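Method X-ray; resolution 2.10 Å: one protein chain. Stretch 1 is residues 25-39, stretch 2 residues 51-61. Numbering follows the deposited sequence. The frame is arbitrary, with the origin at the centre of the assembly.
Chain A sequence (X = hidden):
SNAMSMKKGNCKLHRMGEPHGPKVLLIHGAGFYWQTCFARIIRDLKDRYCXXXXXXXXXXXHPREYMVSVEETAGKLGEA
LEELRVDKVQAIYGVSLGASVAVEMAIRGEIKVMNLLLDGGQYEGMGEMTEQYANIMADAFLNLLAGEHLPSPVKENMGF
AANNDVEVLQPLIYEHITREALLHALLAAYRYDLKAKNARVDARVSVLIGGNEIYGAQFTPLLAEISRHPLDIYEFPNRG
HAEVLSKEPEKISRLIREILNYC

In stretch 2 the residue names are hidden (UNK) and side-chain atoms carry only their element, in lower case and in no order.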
ATOM      1  N   LEU A  25       4.573  -3.223  10.067  1.00 19.54           N
ATOM      2  CA  LEU A  25       3.383  -2.395   9.714  1.00 19.66           C
ATOM      3  C   LEU A  25       2.848  -2.779   8.355  1.00 17.85           C
ATOM      4  O   LEU A  25       3.603  -2.815   7.408  1.00 17.39           O
ATOM      5  CB  LEU A  25       3.802  -0.913   9.607  1.00 21.88           C
ATOM      6  CG  LEU A  25       3.201   0.207  10.405  1.00 24.60           C
ATOM      7  CD1 LEU A  25       3.662   1.520   9.799  1.00 25.71           C
ATOM      8  CD2 LEU A  25       1.693   0.212  10.514  1.00 25.53           C
ATOM      9  N   LEU A  26       1.551  -2.993   8.245  1.00 17.28           N
ATOM     10  CA  LEU A  26       0.930  -3.375   7.020  1.00 18.32           C
ATOM     11  C   LEU A  26      -0.114  -2.354   6.650  1.00 17.78           C
ATOM     12  O   LEU A  26      -1.130  -2.204   7.395  1.00 18.38           O
ATOM     13  CB  LEU A  26       0.248  -4.722   7.186  1.00 19.27           C
ATOM     14  CG  LEU A  26       1.114  -5.844   7.691  1.00 20.74           C
ATOM     15  CD1 LEU A  26       0.229  -7.039   8.008  1.00 22.22           C
ATOM     16  CD2 LEU A  26       2.133  -6.241   6.657  1.00 21.42           C
ATOM     17  N   ILE A  27       0.124  -1.661   5.516  1.00 16.79           N
ATOM     18  CA  ILE A  27      -0.708  -0.507   5.083  1.00 16.22           C
ATOM     19  C   ILE A  27      -1.397  -0.811   3.804  1.00 16.10           C
ATOM     20  O   ILE A  27      -0.759  -1.002   2.772  1.00 15.81           O
ATOM     21  CB  ILE A  27       0.097   0.804   4.953  1.00 17.53           C
ATOM     22  CG1 ILE A  27       1.004   1.033   6.158  1.00 18.29           C
ATOM     23  CG2 ILE A  27      -0.843   1.995   4.789  1.00 18.21           C
ATOM     24  CD1 ILE A  27       1.908   2.269   6.064  1.00 19.32           C
ATOM     25  N   HIS A  28      -2.720  -0.906   3.879  1.00 17.46           N
ATOM     26  CA  HIS A  28      -3.561  -1.223   2.742  1.00 18.13           C
ATOM     27  C   HIS A  28      -3.746  -0.060   1.777  1.00 17.97           C
ATOM     28  O   HIS A  28      -3.320   1.061   2.044  1.00 17.86           O
ATOM     29  CB  HIS A  28      -4.914  -1.757   3.210  1.00 19.79           C
ATOM     30  CG  HIS A  28      -5.836  -0.724   3.815  1.00 18.96           C
ATOM     31  ND1 HIS A  28      -6.592   0.123   3.044  1.00 19.36           N
ATOM     32  CD2 HIS A  28      -6.225  -0.505   5.093  1.00 20.48           C
ATOM     33  CE1 HIS A  28      -7.329   0.901   3.819  1.00 19.84           C
ATOM     34  NE2 HIS A  28      -7.136   0.541   5.067  1.00 20.88           N
ATOM     35  N   GLY A  29      -4.330  -0.340   0.625  1.00 18.03           N
ATOM     36  CA  GLY A  29      -4.506   0.694  -0.401  1.00 18.38           C
ATOM     37  C   GLY A  29      -5.914   1.285  -0.448  1.00 18.43           C
ATOM     38  O   GLY A  29      -6.822   0.890   0.316  1.00 17.58           O
ATOM     39  N   ALA A  30      -6.070   2.280  -1.311  1.00 18.50           N
ATOM     40  CA  ALA A  30      -7.368   2.896  -1.543  1.00 18.73           C
ATOM     41  C   ALA A  30      -8.413   1.857  -1.938  1.00 19.70           C
ATOM     42  O   ALA A  30      -8.216   1.076  -2.838  1.00 19.16           O
ATOM     43  CB  ALA A  30      -7.260   3.931  -2.654  1.00 19.20           C
ATOM     44  N   GLY A  31      -9.560   1.910  -1.275  1.00 20.62           N
ATOM     45  CA  GLY A  31     -10.665   0.995  -1.513  1.00 21.22           C
ATOM     46  C   GLY A  31     -10.584  -0.319  -0.781  1.00 21.71           C
ATOM     47  O   GLY A  31     -11.544  -1.070  -0.837  1.00 24.39           O
ATOM     48  N   PHE A  32      -9.465  -0.623  -0.137  1.00 20.56           N
ATOM     49  CA  PHE A  32      -9.247  -1.942   0.501  1.00 22.01           C
ATOM     50  C   PHE A  32      -9.706  -1.851   1.939  1.00 22.69           C
ATOM     51  O   PHE A  32     -10.190  -0.793   2.357  1.00 22.03           O
ATOM     52  CB  PHE A  32      -7.778  -2.366   0.418  1.00 21.24           C
ATOM     53  CG  PHE A  32      -7.277  -2.584  -0.984  1.00 22.46           C
ATOM     54  CD1 PHE A  32      -8.120  -2.493  -2.080  1.00 24.19           C
ATOM     55  CD2 PHE A  32      -5.961  -3.000  -1.200  1.00 23.67           C
ATOM     56  CE1 PHE A  32      -7.652  -2.795  -3.363  1.00 25.80           C
ATOM     57  CE2 PHE A  32      -5.488  -3.269  -2.473  1.00 24.82           C
ATOM     58  CZ  PHE A  32      -6.331  -3.149  -3.549  1.00 26.55           C
ATOM     59  N   TYR A  33      -9.551  -2.935   2.691  1.00 23.65           N
ATOM     60  CA  TYR A  33      -9.937  -2.969   4.072  1.00 26.08           C
ATOM     61  C   TYR A  33      -8.879  -3.678   4.866  1.00 26.82           C
ATOM     62  O   TYR A  33      -8.395  -4.693   4.447  1.00 29.74           O
ATOM     63  CB  TYR A  33     -11.270  -3.718   4.201  1.00 28.78           C
ATOM     64  CG  TYR A  33     -11.915  -3.641   5.559  1.00 31.13           C
ATOM     65  CD1 TYR A  33     -12.041  -2.413   6.205  1.00 30.69           C
ATOM     66  CD2 TYR A  33     -12.454  -4.777   6.181  1.00 32.89           C
ATOM     67  CE1 TYR A  33     -12.657  -2.297   7.442  1.00 32.76           C
ATOM     68  CE2 TYR A  33     -13.075  -4.678   7.423  1.00 36.02           C
ATOM     69  CZ  TYR A  33     -13.163  -3.434   8.066  1.00 35.38           C
ATOM     70  OH  TYR A  33     -13.739  -3.281   9.312  1.00 35.57           O
ATOM     71  N   TRP A  34      -8.545  -3.160   6.028  1.00 28.26           N
ATOM     72  CA  TRP A  34      -7.465  -3.686   6.840  1.00 29.20           C
ATOM     73  C   TRP A  34      -7.624  -5.178   7.138  1.00 32.59           C
ATOM     74  O   TRP A  34      -6.640  -5.892   7.110  1.00 34.68           O
ATOM     75  CB  TRP A  34      -7.358  -2.926   8.156  1.00 31.05           C
ATOM     76  CG  TRP A  34      -8.421  -3.299   9.171  1.00 35.13           C
ATOM     77  CD1 TRP A  34      -9.644  -2.767   9.294  1.00 38.09           C
ATOM     78  CD2 TRP A  34      -8.310  -4.302  10.199  1.00 38.55           C
ATOM     79  NE1 TRP A  34     -10.328  -3.367  10.320  1.00 40.58           N
ATOM     80  CE2 TRP A  34      -9.518  -4.309  10.903  1.00 40.46           C
ATOM     81  CE3 TRP A  34      -7.299  -5.189  10.585  1.00 38.35           C
ATOM     82  CZ2 TRP A  34      -9.761  -5.176  11.988  1.00 45.35           C
ATOM     83  CZ3 TRP A  34      -7.547  -6.069  11.677  1.00 42.46           C
ATOM     84  CH2 TRP A  34      -8.765  -6.046  12.353  1.00 42.72           C
ATOM     85  N   GLN A  35      -8.856  -5.641   7.349  1.00 33.27           N
ATOM     86  CA  GLN A  35      -9.101  -6.952   7.894  1.00 36.00           C
ATOM     87  C   GLN A  35      -9.121  -7.984   6.835  1.00 36.58           C
ATOM     88  O   GLN A  35      -8.981  -9.147   7.152  1.00 42.32           O
ATOM     89  CB  GLN A  35     -10.413  -6.986   8.664  1.00 41.22           C
ATOM     90  CG  GLN A  35     -10.552  -8.115   9.675  1.00 44.17           C
ATOM     91  CD  GLN A  35     -11.865  -8.016  10.416  1.00 48.73           C
ATOM     92  OE1 GLN A  35     -12.867  -7.586   9.861  1.00 52.92           O
ATOM     93  NE2 GLN A  35     -11.872  -8.419  11.675  1.00 51.87           N
ATOM     94  N   THR A  36      -9.327  -7.592   5.581  1.00 35.33           N
ATOM     95  CA  THR A  36      -9.325  -8.566   4.487  1.00 36.54           C
ATOM     96  C   THR A  36      -8.078  -8.528   3.647  1.00 33.13           C
ATOM     97  O   THR A  36      -7.754  -9.446   2.941  1.00 33.90           O
ATOM     98  CB  THR A  36     -10.529  -8.391   3.548  1.00 39.73           C
ATOM     99  OG1 THR A  36     -10.499  -7.109   2.936  1.00 40.05           O
ATOM    100  CG2 THR A  36     -11.845  -8.571   4.302  1.00 44.01           C
ATOM    101  N   CYS A  37      -7.408  -7.404   3.675  1.00 27.91           N
ATOM    102  CA  CYS A  37      -6.188  -7.214   2.924  1.00 26.18           C
ATOM    103  C   CYS A  37      -5.068  -8.147   3.419  1.00 24.85           C
ATOM    104  O   CYS A  37      -4.362  -8.734   2.630  1.00 23.43           O
ATOM    105  CB  CYS A  37      -5.759  -5.751   3.135  1.00 26.60           C
ATOM    106  SG  CYS A  37      -4.733  -5.221   1.806  1.00 30.24           S
ATOM    107  N   PHE A  38      -4.956  -8.263   4.744  1.00 23.81           N
ATOM    108  CA  PHE A  38      -3.843  -8.880   5.416  1.00 25.33           C
ATOM    109  C   PHE A  38      -4.140 -10.089   6.289  1.00 25.36           C
ATOM    110  O   PHE A  38      -3.270 -10.521   7.031  1.00 28.46           O
ATOM    111  CB  PHE A  38      -3.177  -7.775   6.281  1.00 24.61           C
ATOM    112  CG  PHE A  38      -2.646  -6.622   5.462  1.00 21.67           C
ATOM    113  CD1 PHE A  38      -1.694  -6.867   4.475  1.00 21.45           C
ATOM    114  CD2 PHE A  38      -3.067  -5.333   5.683  1.00 20.16           C
ATOM    115  CE1 PHE A  38      -1.180  -5.839   3.708  1.00 20.59           C
ATOM    116  CE2 PHE A  38      -2.570  -4.307   4.915  1.00 19.69           C
ATOM    117  CZ  PHE A  38      -1.628  -4.565   3.914  1.00 19.43           C
ATOM    118  N   ALA A  39      -5.312 -10.667   6.179  1.00 26.25           N
ATOM    119  CA  ALA A  39      -5.669 -11.841   6.988  1.00 27.97           C
ATOM    120  C   ALA A  39      -4.623 -12.963   7.029  1.00 28.30           C
ATOM    121  O   ALA A  39      -4.165 -13.337   8.101  1.00 28.36           O
ATOM    122  CB  ALA A  39      -7.036 -12.387   6.595  1.00 28.73           C
ATOM    123  N   UNK A  51       2.242  -7.224  14.605  1.00 25.13           N
ATOM    124  CA  UNK A  51       1.634  -6.704  13.404  1.00 25.24           C
ATOM    125  C   UNK A  51       0.831  -5.498  13.790  1.00 23.08           C
ATOM    126  O   UNK A  51      -0.012  -5.556  14.672  1.00 23.63           O
ATOM    127  c   UNK A  51       0.700  -7.748  12.737  1.00 25.66           C
ATOM    128  c   UNK A  51       2.708  -8.731  11.506  1.00 25.03           C
ATOM    129  c   UNK A  51       1.301  -8.983  12.042  1.00 27.04           C
ATOM    130  c   UNK A  51       1.286 -10.213  12.915  1.00 27.37           C
ATOM    131  N   UNK A  52       1.095  -4.410  13.123  1.00 21.70           N
ATOM    132  CA  UNK A  52       0.307  -3.214  13.265  1.00 22.38           C
ATOM    133  C   UNK A  52      -0.360  -2.844  11.947  1.00 21.38           C
ATOM    134  O   UNK A  52       0.331  -2.610  10.940  1.00 20.86           O
ATOM    135  c   UNK A  52       1.324  -2.320  16.155  1.00 25.43           C
ATOM    136  c   UNK A  52       3.400  -1.552  14.949  1.00 23.65           C
ATOM    137  c   UNK A  52       2.163  -2.450  14.903  1.00 23.78           C
ATOM    138  c   UNK A  52       1.264  -2.108  13.698  1.00 23.73           C
ATOM    139  N   UNK A  53      -1.681  -2.729  11.948  1.00 21.36           N
ATOM    140  CA  UNK A  53      -2.437  -2.553  10.739  1.00 22.39           C
ATOM    141  C   UNK A  53      -3.368  -1.352  10.820  1.00 23.87           C
ATOM    142  O   UNK A  53      -4.375  -1.385  11.497  1.00 26.53           O
ATOM    143  c   UNK A  53      -2.579  -5.694  11.952  1.00 24.52           C
ATOM    144  c   UNK A  53      -3.759  -3.724   8.961  1.00 21.77           C
ATOM    145  c   UNK A  53      -3.269  -3.804  10.381  1.00 23.20           C
ATOM    146  c   UNK A  53      -2.452  -5.122  10.593  1.00 23.86           C
ATOM    147  N   UNK A  54      -3.015  -0.251  10.155  1.00 24.09           N
ATOM    148  CA  UNK A  54      -3.934   0.871  10.240  1.00 24.63           C
ATOM    149  C   UNK A  54      -5.170   0.738   9.340  1.00 24.09           C
ATOM    150  O   UNK A  54      -5.164  -0.014   8.385  1.00 23.92           O
ATOM    151  c   UNK A  54      -1.688   0.145   9.682  1.00 23.00           C
ATOM    152  c   UNK A  54      -3.079   2.042   9.744  1.00 25.04           C
ATOM    153  c   UNK A  54      -1.945   1.432   8.985  1.00 23.13           C
ATOM    154  N   UNK A  55      -6.220   1.488   9.634  1.00 24.21           N
ATOM    155  CA  UNK A  55      -7.279   1.761   8.658  1.00 24.24           C
ATOM    156  C   UNK A  55      -7.025   3.099   8.017  1.00 23.82           C
ATOM    157  O   UNK A  55      -6.847   4.087   8.712  1.00 23.81           O
ATOM    158  c   UNK A  55      -8.590   1.882   9.378  1.00 26.49           C
ATOM    159  o   UNK A  55     -10.660  -0.275  11.406  1.00 31.94           O
ATOM    160  o   UNK A  55     -10.937   1.879  10.822  1.00 32.06           O
ATOM    161  c   UNK A  55     -10.306   0.763  10.817  1.00 31.74           C
ATOM    162  c   UNK A  55      -8.992   0.627  10.067  1.00 28.63           C
ATOM    163  N   UNK A  56      -6.957   3.163   6.706  1.00 22.73           N
ATOM    164  CA  UNK A  56      -6.911   4.458   6.045  1.00 21.57           C
ATOM    165  C   UNK A  56      -8.214   5.193   6.357  1.00 22.16           C
ATOM    166  O   UNK A  56      -9.268   4.580   6.534  1.00 22.16           O
ATOM    167  c   UNK A  56      -5.463   3.759   2.478  1.00 20.52           C
ATOM    168  c   UNK A  56      -4.303   4.536   4.493  1.00 20.86           C
ATOM    169  c   UNK A  56      -6.746   4.293   4.536  1.00 21.59           C
ATOM    170  c   UNK A  56      -5.435   3.701   4.000  1.00 20.98           C
ATOM    171  N   UNK A  57      -8.131   6.505   6.478  1.00 22.32           N
ATOM    172  CA  UNK A  57      -9.322   7.304   6.744  1.00 23.41           C
ATOM    173  C   UNK A  57     -10.491   6.931   5.864  1.00 22.54           C
ATOM    174  O   UNK A  57     -10.363   6.738   4.668  1.00 20.93           O
ATOM    175  o   UNK A  57      -5.817   9.671   8.307  1.00 27.92           O
ATOM    176  c   UNK A  57      -6.634   9.124   7.513  1.00 26.59           C
ATOM    177  c   UNK A  57      -8.143   9.330   7.751  1.00 26.09           C
ATOM    178  o   UNK A  57      -6.259   8.479   6.521  1.00 25.76           O
ATOM    179  c   UNK A  57      -9.036   8.800   6.623  1.00 24.61           C
ATOM    180  N   UNK A  58     -11.652   6.850   6.498  1.00 23.56           N
ATOM    181  CA  UNK A  58     -12.910   6.481   5.840  1.00 24.25           C
ATOM    182  C   UNK A  58     -13.090   5.016   5.415  1.00 24.11           C
ATOM    183  O   UNK A  58     -14.163   4.681   4.902  1.00 25.68           O
ATOM    184  N   UNK A  59     -12.082   4.143   5.637  1.00 22.12           N
ATOM    185  CA  UNK A  59     -12.184   2.763   5.255  1.00 22.08           C
ATOM    186  C   UNK A  59     -12.691   1.867   6.410  1.00 23.53           C
ATOM    187  O   UNK A  59     -11.997   0.952   6.930  1.00 21.65           O
ATOM    188  c   UNK A  59     -10.526   2.924   3.394  1.00 22.09           C
ATOM    189  c   UNK A  59     -10.253   4.567   1.959  1.00 22.36           C
ATOM    190  n   UNK A  59     -10.447   4.291   3.234  1.00 21.24           N
ATOM    191  n   UNK A  59     -10.134   3.430   1.301  1.00 22.61           N
ATOM    192  c   UNK A  59     -10.316   2.383   2.176  1.00 21.79           C
ATOM    193  c   UNK A  59     -10.844   2.305   4.723  1.00 21.96           C
ATOM    194  N   UNK A  60     -13.937   2.116   6.753  1.00 23.97           N
ATOM    195  CA  UNK A  60     -14.564   1.538   7.921  1.00 25.95           C
ATOM    196  C   UNK A  60     -16.087   1.643   7.657  1.00 26.71           C
ATOM    197  O   UNK A  60     -16.537   2.326   6.682  1.00 25.44           O
ATOM    198  c   UNK A  60     -14.065   2.293   9.175  1.00 27.18           C
ATOM    199  c   UNK A  60     -14.549   3.730   9.261  1.00 27.85           C
ATOM    200  o   UNK A  60     -14.459   1.611  10.352  1.00 31.08           O
ATOM    201  N   UNK A  61     -16.859   0.933   8.445  1.00 27.33           N
ATOM    202  CA  UNK A  61     -18.285   0.845   8.184  1.00 29.59           C
ATOM    203  C   UNK A  61     -19.000   2.182   8.438  1.00 31.64           C
ATOM    204  O   UNK A  61     -19.895   2.543   7.663  1.00 32.46           O
ATOM    205  c   UNK A  61     -18.915  -0.279   8.983  1.00 31.06           C
TER
HETATM  206  O   HOH W   1      -3.518  -1.395   6.634  1.00 15.16           O
HETATM  207  O   HOH W   2     -15.877  -1.629   9.933  1.00 36.61           O
HETATM  208  O   HOH W   3      -9.429  -0.388   6.763  1.00 13.57           O

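Position 51 carries four side-chain carbons, forked at the second. They stay at the margin of stretch 1. The residue is L51. L51 CG is 4.6 Å from L26 CD1, so L51 only skirts stretch 1.

Position 52 has the same count and the same fork. Its CB lies 4.0 Å from L25 CD2, on the same face of the sheet as L25. Its backbone O accepts a hydrogen bond from L26 N at 3.0 Å. This is L52.

Position 53 has four carbons, forked at the first, with one arm two carbons long. That pattern is isoleucine, I53. Its CG2 lies 3.8 Å from W34 CB and 3.7 Å from F38 CD2, and its CG1 is 4.2 Å from L26 CD1.

Position 54 has three carbons that close a ring onto the backbone N. Only proline does this, so it is P54. Its CD sits 3.5 Å from L25 CD2, and its CG 4.1 Å from I27 CG1. With N closed in the ring, it has no amide hydrogen to give. Water 1 donates to both L26 O and P54 O, and accepts from H28 N, so it links the strands where they diverge.

Position 55 has three carbons, the third carrying two oxygens. This is glutamate, E55. Its OE2 is 3.3 Å from W34 NE1, but the angle is too poor for a hydrogen bond. Both carboxylate oxygens are bonded elsewhere in the structure.

Position 56 has four carbons, forked at the second: L56. Its CG lies over one face of the H28 ring, 3.4 Å from H28 CE1.

Position 57 again has three carbons and two terminal oxygens. It is E57, and it does not touch stretch 1.

Position 58 has no side-chain atoms, so it is G58. Its positive phi suits glycine in the type II turn from L56 to position 59.

Position 59 has one carbon, then a five-membered ring of three carbons and two nitrogens. This is histidine, H59. Its ND1 donates to E57 O at 2.8 Å, which leaves NE2 to accept from G31 N at 3.0 Å.

Position 60 has one carbon bearing an oxygen and a carbon: T60. Its CA is 4.3 Å from Y33 CE1.

Position 61 has one carbon and is A61. Water 2 accepts from its N and also bonds Y33 OH.

The contact begins as a parallel strand pair and opens into two loops. Apolar side chains pack the strand end. Beyond it, H59 ties the turn of stretch 2 to the G29–F32 turn, while water 3 joins W34 N to H59 O.

Stretch 2, residues 51-61: LLIPELEGHTA
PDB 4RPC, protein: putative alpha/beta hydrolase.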